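Long-range contacts in tail fiber protein (Pseudomonas aeruginosa, PDB 6CL6), which forms the trimeric receptor-binding fibre of an R-type pyocin, a contractile injection system, and probably recognises the surface of target Pseudomonas cells: residues A[303-308]-A[360-365]; A[309-314]-A[352-357]; A[322-327]-A[343-348]. One frame throughout, in Å; residues are numbered along the deposited sequence.

Interaction 1: residues A[303-308]-A[360-365]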
ATOM      1  N   GLN A 303       5.257  78.155 -61.774  1.00 23.22           N
ATOM      2  CA  GLN A 303       4.977  79.261 -62.690  1.00 23.21           C
ATOM      3  C   GLN A 303       6.279  79.997 -62.967  1.00 26.04           C
ATOM      4  O   GLN A 303       7.224  79.922 -62.186  1.00 23.32           O
ATOM      5  CB  GLN A 303       3.943  80.241 -62.137  1.00 23.21           C
ATOM      6  CG  GLN A 303       2.659  79.617 -61.633  1.00 41.24           C
ATOM      7  CD  GLN A 303       2.799  79.056 -60.216  1.00 56.13           C
ATOM      8  OE1 GLN A 303       3.431  79.678 -59.350  1.00 49.65           O
ATOM      9  NE2 GLN A 303       2.214  77.873 -59.971  1.00 47.81           N
ATOM     10  N   VAL A 304       6.320  80.723 -64.090  1.00 19.17           N
ATOM     11  CA  VAL A 304       7.539  81.417 -64.481  1.00 25.14           C
ATOM     12  C   VAL A 304       7.160  82.624 -65.323  1.00 30.52           C
ATOM     13  O   VAL A 304       6.226  82.565 -66.120  1.00 19.78           O
ATOM     14  CB  VAL A 304       8.503  80.461 -65.228  1.00 20.33           C
ATOM     15  CG1 VAL A 304       7.925  80.012 -66.547  1.00 24.64           C
ATOM     16  CG2 VAL A 304       9.863  81.094 -65.415  1.00 22.14           C
ATOM     17  N   THR A 305       7.885  83.725 -65.133  1.00 18.72           N
ATOM     18  CA  THR A 305       7.727  84.914 -65.986  1.00 18.78           C
ATOM     19  C   THR A 305       8.647  84.767 -67.185  1.00 24.55           C
ATOM     20  O   THR A 305       9.867  84.590 -67.027  1.00 22.99           O
ATOM     21  CB  THR A 305       8.038  86.194 -65.216  1.00 24.73           C
ATOM     22  OG1 THR A 305       7.103  86.344 -64.139  1.00 26.90           O
ATOM     23  CG2 THR A 305       7.913  87.426 -66.150  1.00 33.45           C
ATOM     24  N   CYS A 306       8.063  84.813 -68.373  1.00 22.25           N
ATOM     25  CA  CYS A 306       8.797  84.707 -69.625  1.00 20.35           C
ATOM     26  C   CYS A 306       8.846  86.075 -70.322  1.00 16.31           C
ATOM     27  O   CYS A 306       7.899  86.870 -70.214  1.00 22.84           O
ATOM     28  CB  CYS A 306       8.139  83.695 -70.588  1.00 16.04           C
ATOM     29  SG  CYS A 306       8.049  82.039 -70.008  1.00 19.06           S
ATOM     30  N   PRO A 307       9.916  86.378 -71.041  1.00 21.20           N
ATOM     31  CA  PRO A 307       9.935  87.603 -71.851  1.00 19.20           C
ATOM     32  C   PRO A 307       9.093  87.401 -73.104  1.00 15.99           C
ATOM     33  O   PRO A 307       8.732  86.285 -73.471  1.00 15.82           O
ATOM     34  CB  PRO A 307      11.410  87.794 -72.211  1.00 20.91           C
ATOM     35  CG  PRO A 307      12.148  86.533 -71.723  1.00 19.43           C
ATOM     36  CD  PRO A 307      11.052  85.519 -71.382  1.00 16.73           C
ATOM     37  N   ALA A 308       8.796  88.517 -73.773  1.00 16.74           N
ATOM     38  CA  ALA A 308       8.049  88.455 -75.025  1.00 17.59           C
ATOM     39  C   ALA A 308       8.778  87.561 -76.026  1.00 27.04           C
ATOM     40  O   ALA A 308       9.985  87.676 -76.205  1.00 20.46           O
ATOM     41  CB  ALA A 308       7.896  89.868 -75.590  1.00 18.94           C
ATOM     42  N   PHE A 360       3.573  88.077 -77.521  1.00 15.55           N
ATOM     43  CA  PHE A 360       4.449  89.216 -77.794  1.00 17.52           C
ATOM     44  C   PHE A 360       4.530  90.203 -76.643  1.00 17.77           C
ATOM     45  O   PHE A 360       4.591  91.425 -76.856  1.00 16.98           O
ATOM     46  CB  PHE A 360       4.033  89.899 -79.100  1.00 20.76           C
ATOM     47  CG  PHE A 360       2.662  90.548 -79.121  1.00 14.19           C
ATOM     48  CD1 PHE A 360       1.852  90.637 -78.015  1.00 16.46           C
ATOM     49  CD2 PHE A 360       2.204  91.101 -80.325  1.00 13.36           C
ATOM     50  CE1 PHE A 360       0.612  91.273 -78.070  1.00 19.38           C
ATOM     51  CE2 PHE A 360       0.959  91.747 -80.396  1.00 18.01           C
ATOM     52  CZ  PHE A 360       0.164  91.844 -79.277  1.00 13.96           C
ATOM     53  N   ALA A 361       4.508  89.701 -75.403  1.00 16.80           N
ATOM     54  CA  ALA A 361       4.691  90.530 -74.224  1.00 17.66           C
ATOM     55  C   ALA A 361       5.170  89.646 -73.087  1.00 19.21           C
ATOM     56  O   ALA A 361       4.903  88.448 -73.070  1.00 20.68           O
ATOM     57  CB  ALA A 361       3.414  91.256 -73.802  1.00 15.67           C
ATOM     58  N   GLN A 362       5.889  90.249 -72.142  1.00 22.02           N
ATOM     59  CA  GLN A 362       6.227  89.549 -70.909  1.00 18.98           C
ATOM     60  C   GLN A 362       4.964  88.938 -70.309  1.00 21.08           C
ATOM     61  O   GLN A 362       3.923  89.601 -70.215  1.00 19.48           O
ATOM     62  CB  GLN A 362       6.869  90.517 -69.915  1.00 15.97           C
ATOM     63  CG  GLN A 362       7.335  89.868 -68.618  1.00 19.05           C
ATOM     64  CD  GLN A 362       8.160  90.786 -67.728  1.00 24.31           C
ATOM     65  OE1 GLN A 362       9.386  90.846 -67.849  1.00 41.25           O
ATOM     66  NE2 GLN A 362       7.488  91.519 -66.845  1.00 37.41           N
ATOM     67  N   ALA A 363       5.059  87.672 -69.886  1.00 17.90           N
ATOM     68  CA  ALA A 363       3.862  86.995 -69.453  1.00 17.84           C
ATOM     69  C   ALA A 363       4.221  85.877 -68.493  1.00 20.02           C
ATOM     70  O   ALA A 363       5.270  85.251 -68.610  1.00 17.00           O
ATOM     71  CB  ALA A 363       3.044  86.411 -70.608  1.00 14.84           C
ATOM     72  N   VAL A 364       3.316  85.629 -67.569  1.00 15.48           N
ATOM     73  CA  VAL A 364       3.470  84.534 -66.615  1.00 15.45           C
ATOM     74  C   VAL A 364       2.867  83.279 -67.224  1.00 18.82           C
ATOM     75  O   VAL A 364       1.698  83.276 -67.615  1.00 17.49           O
ATOM     76  CB  VAL A 364       2.816  84.858 -65.275  1.00 21.22           C
ATOM     77  CG1 VAL A 364       2.888  83.634 -64.393  1.00 16.47           C
ATOM     78  CG2 VAL A 364       3.525  86.051 -64.601  1.00 24.09           C
ATOM     79  N   LEU A 365       3.668  82.220 -67.306  1.00 15.37           N
ATOM     80  CA  LEU A 365       3.221  80.919 -67.770  1.00 21.47           C
ATOM     81  C   LEU A 365       3.314  79.913 -66.628  1.00 21.86           C
ATOM     82  O   LEU A 365       4.309  79.875 -65.890  1.00 17.60           O
ATOM     83  CB  LEU A 365       4.061  80.441 -68.955  1.00 15.96           C
ATOM     84  CG  LEU A 365       3.682  81.033 -70.333  1.00 14.90           C
ATOM     85  CD1 LEU A 365       3.863  82.549 -70.374  1.00 15.83           C
ATOM     86  CD2 LEU A 365       4.508  80.352 -71.425  1.00 14.94           C
TER
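Four backbone hydrogen bonds join strand 303-306 to strand 363-365, which run antiparallel at 150°. V304 and L365 exchange one pair, C306 and A363 the other. The straightest, from C306 N to A363 O, spans 2.8 Å at 174° and reaches the oxygen in the carbonyl plane. CA-H...O contacts supplement them: V304 O also receives the CA of V364, and C306 O that of Q362, whose CA lies 3.2 Å away.

On the exposed face of the sheet T305 has its CG2 anti to the backbone N, and this methyl packs obliquely against the extended Q362 chain, 3.5 Å from its CG. The other branch, T305 OG1, lies 3.6 Å from the CG2 methyl of V364. On the inner face the sulfur of C306 stands beside its own backbone N (chi1 -61°) and meets the CD2 methyl of L365 at 4.2 Å; I355 and N357 of strand 352-357 lie against both side chains. Past the strand ends, the A308 methyl abuts the backbone, 3.4 Å from A361 N. Hydrogen-bonded and non-hydrogen-bonded pairs thus alternate along two central strands of an antiparallel sheet, packed face to face on a second one as in a beta-sandwich.

Interaction 2: residues A[309-314]-A[352-357]. With CA (calcium ion), chain I.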
ATOM      1  N   ASP A 309       8.043  86.658 -76.675  1.00 19.68           N
ATOM      2  CA  ASP A 309       8.572  85.894 -77.808  1.00 15.16           C
ATOM      3  C   ASP A 309       9.914  85.241 -77.488  1.00 24.79           C
ATOM      4  O   ASP A 309      10.832  85.263 -78.301  1.00 21.02           O
ATOM      5  CB  ASP A 309       8.727  86.821 -79.052  1.00 17.89           C
ATOM      6  CG  ASP A 309       7.405  87.298 -79.620  1.00 28.35           C
ATOM      7  OD1 ASP A 309       6.401  86.544 -79.585  1.00 23.90           O
ATOM      8  OD2 ASP A 309       7.372  88.445 -80.134  1.00 27.33           O
ATOM      9  N   ALA A 310      10.037  84.627 -76.311  1.00 16.40           N
ATOM     10  CA  ALA A 310      11.360  84.187 -75.854  1.00 16.14           C
ATOM     11  C   ALA A 310      11.214  83.155 -74.740  1.00 20.66           C
ATOM     12  O   ALA A 310      10.112  82.868 -74.277  1.00 19.26           O
ATOM     13  CB  ALA A 310      12.205  85.372 -75.374  1.00 19.22           C
ATOM     14  N   ASP A 311      12.359  82.633 -74.287  1.00 17.70           N
ATOM     15  CA  ASP A 311      12.427  81.558 -73.308  1.00 17.98           C
ATOM     16  C   ASP A 311      12.664  82.064 -71.890  1.00 30.78           C
ATOM     17  O   ASP A 311      13.235  83.135 -71.656  1.00 20.86           O
ATOM     18  CB  ASP A 311      13.564  80.578 -73.635  1.00 31.93           C
ATOM     19  CG  ASP A 311      13.361  79.831 -74.925  1.00 31.10           C
ATOM     20  OD1 ASP A 311      12.216  79.559 -75.301  1.00 22.64           O
ATOM     21  OD2 ASP A 311      14.382  79.507 -75.561  1.00 24.35           O
ATOM     22  N   ALA A 312      12.254  81.241 -70.934  1.00 20.45           N
ATOM     23  CA  ALA A 312      12.693  81.365 -69.550  1.00 22.44           C
ATOM     24  C   ALA A 312      12.962  79.968 -69.030  1.00 28.39           C
ATOM     25  O   ALA A 312      12.232  79.018 -69.357  1.00 22.97           O
ATOM     26  CB  ALA A 312      11.663  82.075 -68.661  1.00 27.27           C
ATOM     27  N   SER A 313      13.990  79.852 -68.189  1.00 20.43           N
ATOM     28  CA  SER A 313      14.358  78.585 -67.581  1.00 19.67           C
ATOM     29  C   SER A 313      13.601  78.379 -66.281  1.00 26.95           C
ATOM     30  O   SER A 313      13.307  79.330 -65.556  1.00 21.93           O
ATOM     31  CB  SER A 313      15.864  78.555 -67.305  1.00 35.38           C
ATOM     32  OG  SER A 313      16.592  78.560 -68.515  1.00 71.10           O
ATOM     33  N   ILE A 314      13.266  77.120 -65.991  1.00 20.02           N
ATOM     34  CA  ILE A 314      12.649  76.790 -64.717  1.00 21.19           C
ATOM     35  C   ILE A 314      13.509  75.747 -64.019  1.00 19.63           C
ATOM     36  O   ILE A 314      14.254  74.991 -64.649  1.00 27.80           O
ATOM     37  CB  ILE A 314      11.194  76.272 -64.838  1.00 22.74           C
ATOM     38  CG1 ILE A 314      11.138  75.011 -65.704  1.00 24.14           C
ATOM     39  CG2 ILE A 314      10.274  77.373 -65.391  1.00 26.20           C
ATOM     40  CD1 ILE A 314       9.808  74.219 -65.587  1.00 20.12           C
ATOM     41  N   THR A 352      16.062  71.011 -64.515  1.00 23.46           N
ATOM     42  CA  THR A 352      15.595  72.228 -65.172  1.00 23.22           C
ATOM     43  C   THR A 352      14.853  71.898 -66.464  1.00 23.45           C
ATOM     44  O   THR A 352      14.904  70.781 -66.971  1.00 23.20           O
ATOM     45  CB  THR A 352      16.752  73.174 -65.520  1.00 38.58           C
ATOM     46  OG1 THR A 352      17.593  72.515 -66.477  1.00 28.18           O
ATOM     47  CG2 THR A 352      17.556  73.551 -64.270  1.00 32.22           C
ATOM     48  N   ALA A 353      14.176  72.911 -67.009  1.00 18.77           N
ATOM     49  CA  ALA A 353      13.585  72.843 -68.331  1.00 20.19           C
ATOM     50  C   ALA A 353      13.455  74.260 -68.866  1.00 18.89           C
ATOM     51  O   ALA A 353      13.691  75.253 -68.155  1.00 23.73           O
ATOM     52  CB  ALA A 353      12.240  72.139 -68.306  1.00 19.53           C
ATOM     53  N   VAL A 354      13.069  74.353 -70.143  1.00 19.55           N
ATOM     54  CA  VAL A 354      12.978  75.642 -70.836  1.00 18.15           C
ATOM     55  C   VAL A 354      11.538  75.854 -71.280  1.00 23.96           C
ATOM     56  O   VAL A 354      10.959  74.998 -71.962  1.00 19.85           O
ATOM     57  CB  VAL A 354      13.928  75.720 -72.037  1.00 23.48           C
ATOM     58  CG1 VAL A 354      13.806  77.089 -72.730  1.00 24.69           C
ATOM     59  CG2 VAL A 354      15.377  75.476 -71.575  1.00 33.96           C
ATOM     60  N   ILE A 355      10.966  76.976 -70.862  1.00 16.75           N
ATOM     61  CA  ILE A 355       9.598  77.349 -71.178  1.00 19.17           C
ATOM     62  C   ILE A 355       9.658  78.442 -72.237  1.00 24.77           C
ATOM     63  O   ILE A 355      10.308  79.479 -72.038  1.00 20.40           O
ATOM     64  CB  ILE A 355       8.825  77.811 -69.938  1.00 17.10           C
ATOM     65  CG1 ILE A 355       8.807  76.729 -68.849  1.00 21.93           C
ATOM     66  CG2 ILE A 355       7.405  78.213 -70.324  1.00 19.53           C
ATOM     67  CD1 ILE A 355       8.274  75.369 -69.298  1.00 21.39           C
ATOM     68  N   ARG A 356       8.988  78.206 -73.364  1.00 22.24           N
ATOM     69  CA  ARG A 356       8.957  79.162 -74.473  1.00 15.65           C
ATOM     70  C   ARG A 356       7.634  79.915 -74.477  1.00 25.02           C
ATOM     71  O   ARG A 356       6.563  79.301 -74.415  1.00 15.96           O
ATOM     72  CB  ARG A 356       9.165  78.447 -75.801  1.00 18.31           C
ATOM     73  CG  ARG A 356       9.489  79.369 -76.969  1.00 25.71           C
ATOM     74  CD  ARG A 356      10.043  78.536 -78.108  1.00 37.70           C
ATOM     75  NE  ARG A 356      10.557  79.319 -79.227  1.00 25.27           N
ATOM     76  CZ  ARG A 356      11.738  79.935 -79.237  1.00 36.73           C
ATOM     77  NH1 ARG A 356      12.513  79.912 -78.169  1.00 25.74           N
ATOM     78  NH2 ARG A 356      12.130  80.595 -80.317  1.00 32.71           N
ATOM     79  N   ASN A 357       7.713  81.241 -74.586  1.00 15.81           N
ATOM     80  CA  ASN A 357       6.532  82.098 -74.632  1.00 15.98           C
ATOM     81  C   ASN A 357       6.397  82.715 -76.012  1.00 15.81           C
ATOM     82  O   ASN A 357       7.175  83.601 -76.386  1.00 19.94           O
ATOM     83  CB  ASN A 357       6.618  83.178 -73.569  1.00 16.13           C
ATOM     84  CG  ASN A 357       5.527  84.197 -73.690  1.00 14.90           C
ATOM     85  OD1 ASN A 357       4.404  83.883 -74.059  1.00 14.77           O
ATOM     86  ND2 ASN A 357       5.865  85.452 -73.402  1.00 15.66           N
TER
HETATM   87 CA    CA I 703       4.671  85.940 -81.104  1.00 20.02          CA
HETATM   88  O   HOH W   1       5.247  88.274 -81.729  1.00 15.40           O
HETATM   89  O   HOH W   2       2.619  86.971 -80.360  1.00 13.34           O
HETATM   90  O   HOH W   3       4.196  83.535 -81.555  1.00 33.64           O
HETATM   91  O   HOH W   4       3.739  86.150 -83.292  1.00 18.05           O
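A calcium site at the end of an antiparallel strand pair marks this contact. D309 offers the metal one carboxylate oxygen, OD1, at 2.4 Å, while its OD2 accepts a hydrogen bond from water 1; this bond between two ligands of the ion helps fix the carboxylate's rotation. Four waters, the carbonyl of G358 and that of P337 of a second subunit complete the coordination, so the ion bridges two chains.

From there the chain pairs with strand 352-357, A312 and I355 exchanging two nearly straight bonds, each 2.8 Å between N and O. I314 and A353 repeat the pattern, whereas the bond from A310 N to N357 O is weak. Both strands belong to the three-stranded sheet of the C-terminal domain, assigned to a family in the H-type lectin clan. On its inner face I314 and I355 cross obliquely, CG2 of I314 3.8 Å from CG1 of I355. On the other face the extended R356 chain brings NH1 to D311 OD1, 2.9 Å away, in a salt bridge that meets the oxygen from above the carboxylate plane, the guanidinium plane turned 55° from it. D311 OD2 pairs with R346, and R356 NE bonds to F335 O of the second subunit.

Interaction 3: residues A[322-327]-A[343-348]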
ATOM      1  N   THR A 322      15.861  60.289 -62.053  1.00 25.97           N
ATOM      2  CA  THR A 322      16.474  59.757 -63.264  1.00 26.73           C
ATOM      3  C   THR A 322      16.238  60.643 -64.480  1.00 35.96           C
ATOM      4  O   THR A 322      17.207  61.015 -65.150  1.00 34.04           O
ATOM      5  CB  THR A 322      15.951  58.337 -63.522  1.00 53.42           C
ATOM      6  OG1 THR A 322      16.272  57.506 -62.404  1.00 47.05           O
ATOM      7  CG2 THR A 322      16.582  57.747 -64.762  1.00 52.31           C
ATOM      8  N   LEU A 323      14.992  60.967 -64.818  1.00 37.03           N
ATOM      9  CA  LEU A 323      14.771  61.819 -65.979  1.00 31.50           C
ATOM     10  C   LEU A 323      13.378  62.432 -65.950  1.00 37.07           C
ATOM     11  O   LEU A 323      12.456  61.902 -65.346  1.00 24.45           O
ATOM     12  CB  LEU A 323      14.959  61.055 -67.298  1.00 43.26           C
ATOM     13  CG  LEU A 323      13.783  60.246 -67.829  1.00 32.61           C
ATOM     14  CD1 LEU A 323      14.107  59.673 -69.196  1.00 43.62           C
ATOM     15  CD2 LEU A 323      13.412  59.124 -66.867  1.00 48.85           C
ATOM     16  N   CYS A 324      13.253  63.575 -66.616  1.00 29.44           N
ATOM     17  CA  CYS A 324      11.950  64.165 -66.889  1.00 29.45           C
ATOM     18  C   CYS A 324      11.375  63.511 -68.138  1.00 25.48           C
ATOM     19  O   CYS A 324      12.070  63.388 -69.152  1.00 33.80           O
ATOM     20  CB  CYS A 324      12.097  65.671 -67.077  1.00 23.93           C
ATOM     21  SG  CYS A 324      10.599  66.458 -67.612  1.00 24.60           S
ATOM     22  N   LEU A 325      10.121  63.058 -68.054  1.00 19.10           N
ATOM     23  CA  LEU A 325       9.484  62.365 -69.170  1.00 31.80           C
ATOM     24  C   LEU A 325       8.686  63.287 -70.095  1.00 24.88           C
ATOM     25  O   LEU A 325       8.392  62.906 -71.238  1.00 25.26           O
ATOM     26  CB  LEU A 325       8.564  61.267 -68.649  1.00 23.42           C
ATOM     27  CG  LEU A 325       9.289  60.044 -68.076  1.00 28.93           C
ATOM     28  CD1 LEU A 325       8.297  59.096 -67.422  1.00 27.66           C
ATOM     29  CD2 LEU A 325      10.094  59.333 -69.163  1.00 22.01           C
ATOM     30  N   GLY A 326       8.310  64.459 -69.634  1.00 28.77           N
ATOM     31  CA  GLY A 326       7.514  65.347 -70.457  1.00 29.78           C
ATOM     32  C   GLY A 326       6.970  66.484 -69.625  1.00 16.19           C
ATOM     33  O   GLY A 326       7.167  66.541 -68.408  1.00 17.05           O
ATOM     34  N   GLY A 327       6.294  67.397 -70.316  1.00 17.43           N
ATOM     35  CA  GLY A 327       5.732  68.573 -69.674  1.00 20.40           C
ATOM     36  C   GLY A 327       5.009  69.440 -70.681  1.00 22.41           C
ATOM     37  O   GLY A 327       4.957  69.137 -71.884  1.00 18.49           O
ATOM     38  N   THR A 343       2.918  78.211 -76.504  1.00 19.48           N
ATOM     39  CA  THR A 343       3.779  77.829 -75.408  1.00 14.57           C
ATOM     40  C   THR A 343       4.666  76.676 -75.833  1.00 17.08           C
ATOM     41  O   THR A 343       4.397  75.974 -76.814  1.00 19.96           O
ATOM     42  CB  THR A 343       2.946  77.401 -74.182  1.00 24.31           C
ATOM     43  OG1 THR A 343       2.160  76.262 -74.533  1.00 15.30           O
ATOM     44  CG2 THR A 343       2.041  78.510 -73.738  1.00 14.41           C
ATOM     45  N   GLY A 344       5.717  76.451 -75.053  1.00 17.59           N
ATOM     46  CA  GLY A 344       6.563  75.299 -75.270  1.00 20.13           C
ATOM     47  C   GLY A 344       7.209  74.849 -73.976  1.00 21.57           C
ATOM     48  O   GLY A 344       7.535  75.665 -73.096  1.00 18.00           O
ATOM     49  N   PHE A 345       7.391  73.538 -73.860  1.00 16.67           N
ATOM     50  CA  PHE A 345       8.147  72.930 -72.773  1.00 18.27           C
ATOM     51  C   PHE A 345       9.189  72.029 -73.417  1.00 21.98           C
ATOM     52  O   PHE A 345       8.842  71.150 -74.217  1.00 24.67           O
ATOM     53  CB  PHE A 345       7.223  72.148 -71.851  1.00 16.21           C
ATOM     54  CG  PHE A 345       7.928  71.453 -70.713  1.00 16.69           C
ATOM     55  CD1 PHE A 345       8.597  70.259 -70.911  1.00 16.25           C
ATOM     56  CD2 PHE A 345       7.885  71.991 -69.440  1.00 19.27           C
ATOM     57  CE1 PHE A 345       9.225  69.620 -69.863  1.00 18.24           C
ATOM     58  CE2 PHE A 345       8.504  71.345 -68.375  1.00 21.97           C
ATOM     59  CZ  PHE A 345       9.191  70.163 -68.596  1.00 20.54           C
ATOM     60  N   ARG A 346      10.459  72.264 -73.109  1.00 19.45           N
ATOM     61  CA  ARG A 346      11.516  71.526 -73.778  1.00 22.02           C
ATOM     62  C   ARG A 346      12.785  71.588 -72.946  1.00 19.59           C
ATOM     63  O   ARG A 346      12.873  72.317 -71.953  1.00 23.27           O
ATOM     64  CB  ARG A 346      11.770  72.066 -75.186  1.00 30.04           C
ATOM     65  CG  ARG A 346      12.710  73.269 -75.239  1.00 31.82           C
ATOM     66  CD  ARG A 346      12.789  73.844 -76.650  1.00 34.44           C
ATOM     67  NE  ARG A 346      13.842  74.865 -76.777  1.00 34.84           N
ATOM     68  CZ  ARG A 346      13.666  76.156 -76.504  1.00 28.61           C
ATOM     69  NH1 ARG A 346      12.494  76.604 -76.080  1.00 25.87           N
ATOM     70  NH2 ARG A 346      14.675  77.012 -76.650  1.00 31.94           N
ATOM     71  N   GLY A 347      13.784  70.827 -73.386  1.00 25.75           N
ATOM     72  CA  GLY A 347      15.107  70.921 -72.812  1.00 36.44           C
ATOM     73  C   GLY A 347      15.194  70.462 -71.378  1.00 41.03           C
ATOM     74  O   GLY A 347      16.036  70.962 -70.621  1.00 32.85           O
ATOM     75  N   ALA A 348      14.353  69.516 -70.984  1.00 24.42           N
ATOM     76  CA  ALA A 348      14.282  69.097 -69.587  1.00 27.92           C
ATOM     77  C   ALA A 348      15.472  68.220 -69.219  1.00 39.32           C
ATOM     78  O   ALA A 348      15.786  67.261 -69.924  1.00 34.13           O
ATOM     79  CB  ALA A 348      12.987  68.333 -69.332  1.00 21.06           C
TER
HETATM   80  O   HOH W   5      15.538  64.547 -68.186  1.00 28.98           O
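C324 is where segment 322-327 first meets segment 343-348, through a water bridge and a side chain. Its N donates to a water 2.9 Å away, and the same water donates a longer bond of 3.2 Å to A348 O, linking two backbones that share no direct hydrogen bond. The C324 side chain points toward the partner, SG anti to the backbone N (chi1 173°), and its sulfur touches on two sides. One is the methyl of A348, whose CB lies 3.5 Å from SG. The other is the rim of the F345 ring, where SG approaches CZ at 4.1 Å: a sulfur-aromatic contact at the edge, 80° off the ring normal.

At L325 the side chain points away, and L325 and G326 together face F370 as a classic beta bulge in the pairing with strand 363-371. The carbonyl carbon of G326 lies obliquely near the ring, 3.9 Å from F345 CE1.

G327 lies flat against the ring. Its CA sits over the centre of F345, 3.6 Å from the centroid and 13° off the normal, a CH-pi contact of the fully extended glycine backbone with the aromatic face. The carbonyl carbon of G327 continues it, 3.5 Å from F345 CG. With no side chain between them, the backbone of G327 and the ring come into direct contact. F345, its CB directed at the partner and CG anti to the backbone N, reaches across.

Strands 324-327 and 343-346 run antiparallel but belong to different sheets that face each other. F345 lies between them, resting also on A353 and I355 of strand 352-357 and on A369 of strand 363-371, while F345 O accepts a hydrogen bond from N330 ND2 of a second subunit.

How the interactions relate
Read from the N terminus, the chain runs through 303-308 and directly into 309-314, crosses to 322-327, then returns through 343-348, 352-357 and 360-365. The partners are taken in reverse order, so the contacts nest without crossing: interaction 3 closes the innermost loop, interaction 2 encloses it, and interaction 1 spans both. Interaction 1 pairs strands of the five-stranded sheet, interaction 2 those of the three-stranded sheet, and interaction 3 joins the two sheets across their interface. Polar and apolar contacts join the set: P307 O accepts from N357 ND2, V354 N pairs with R346 O, and L365 packs on T343. Interactions 2 and 3 also touch the second subunit.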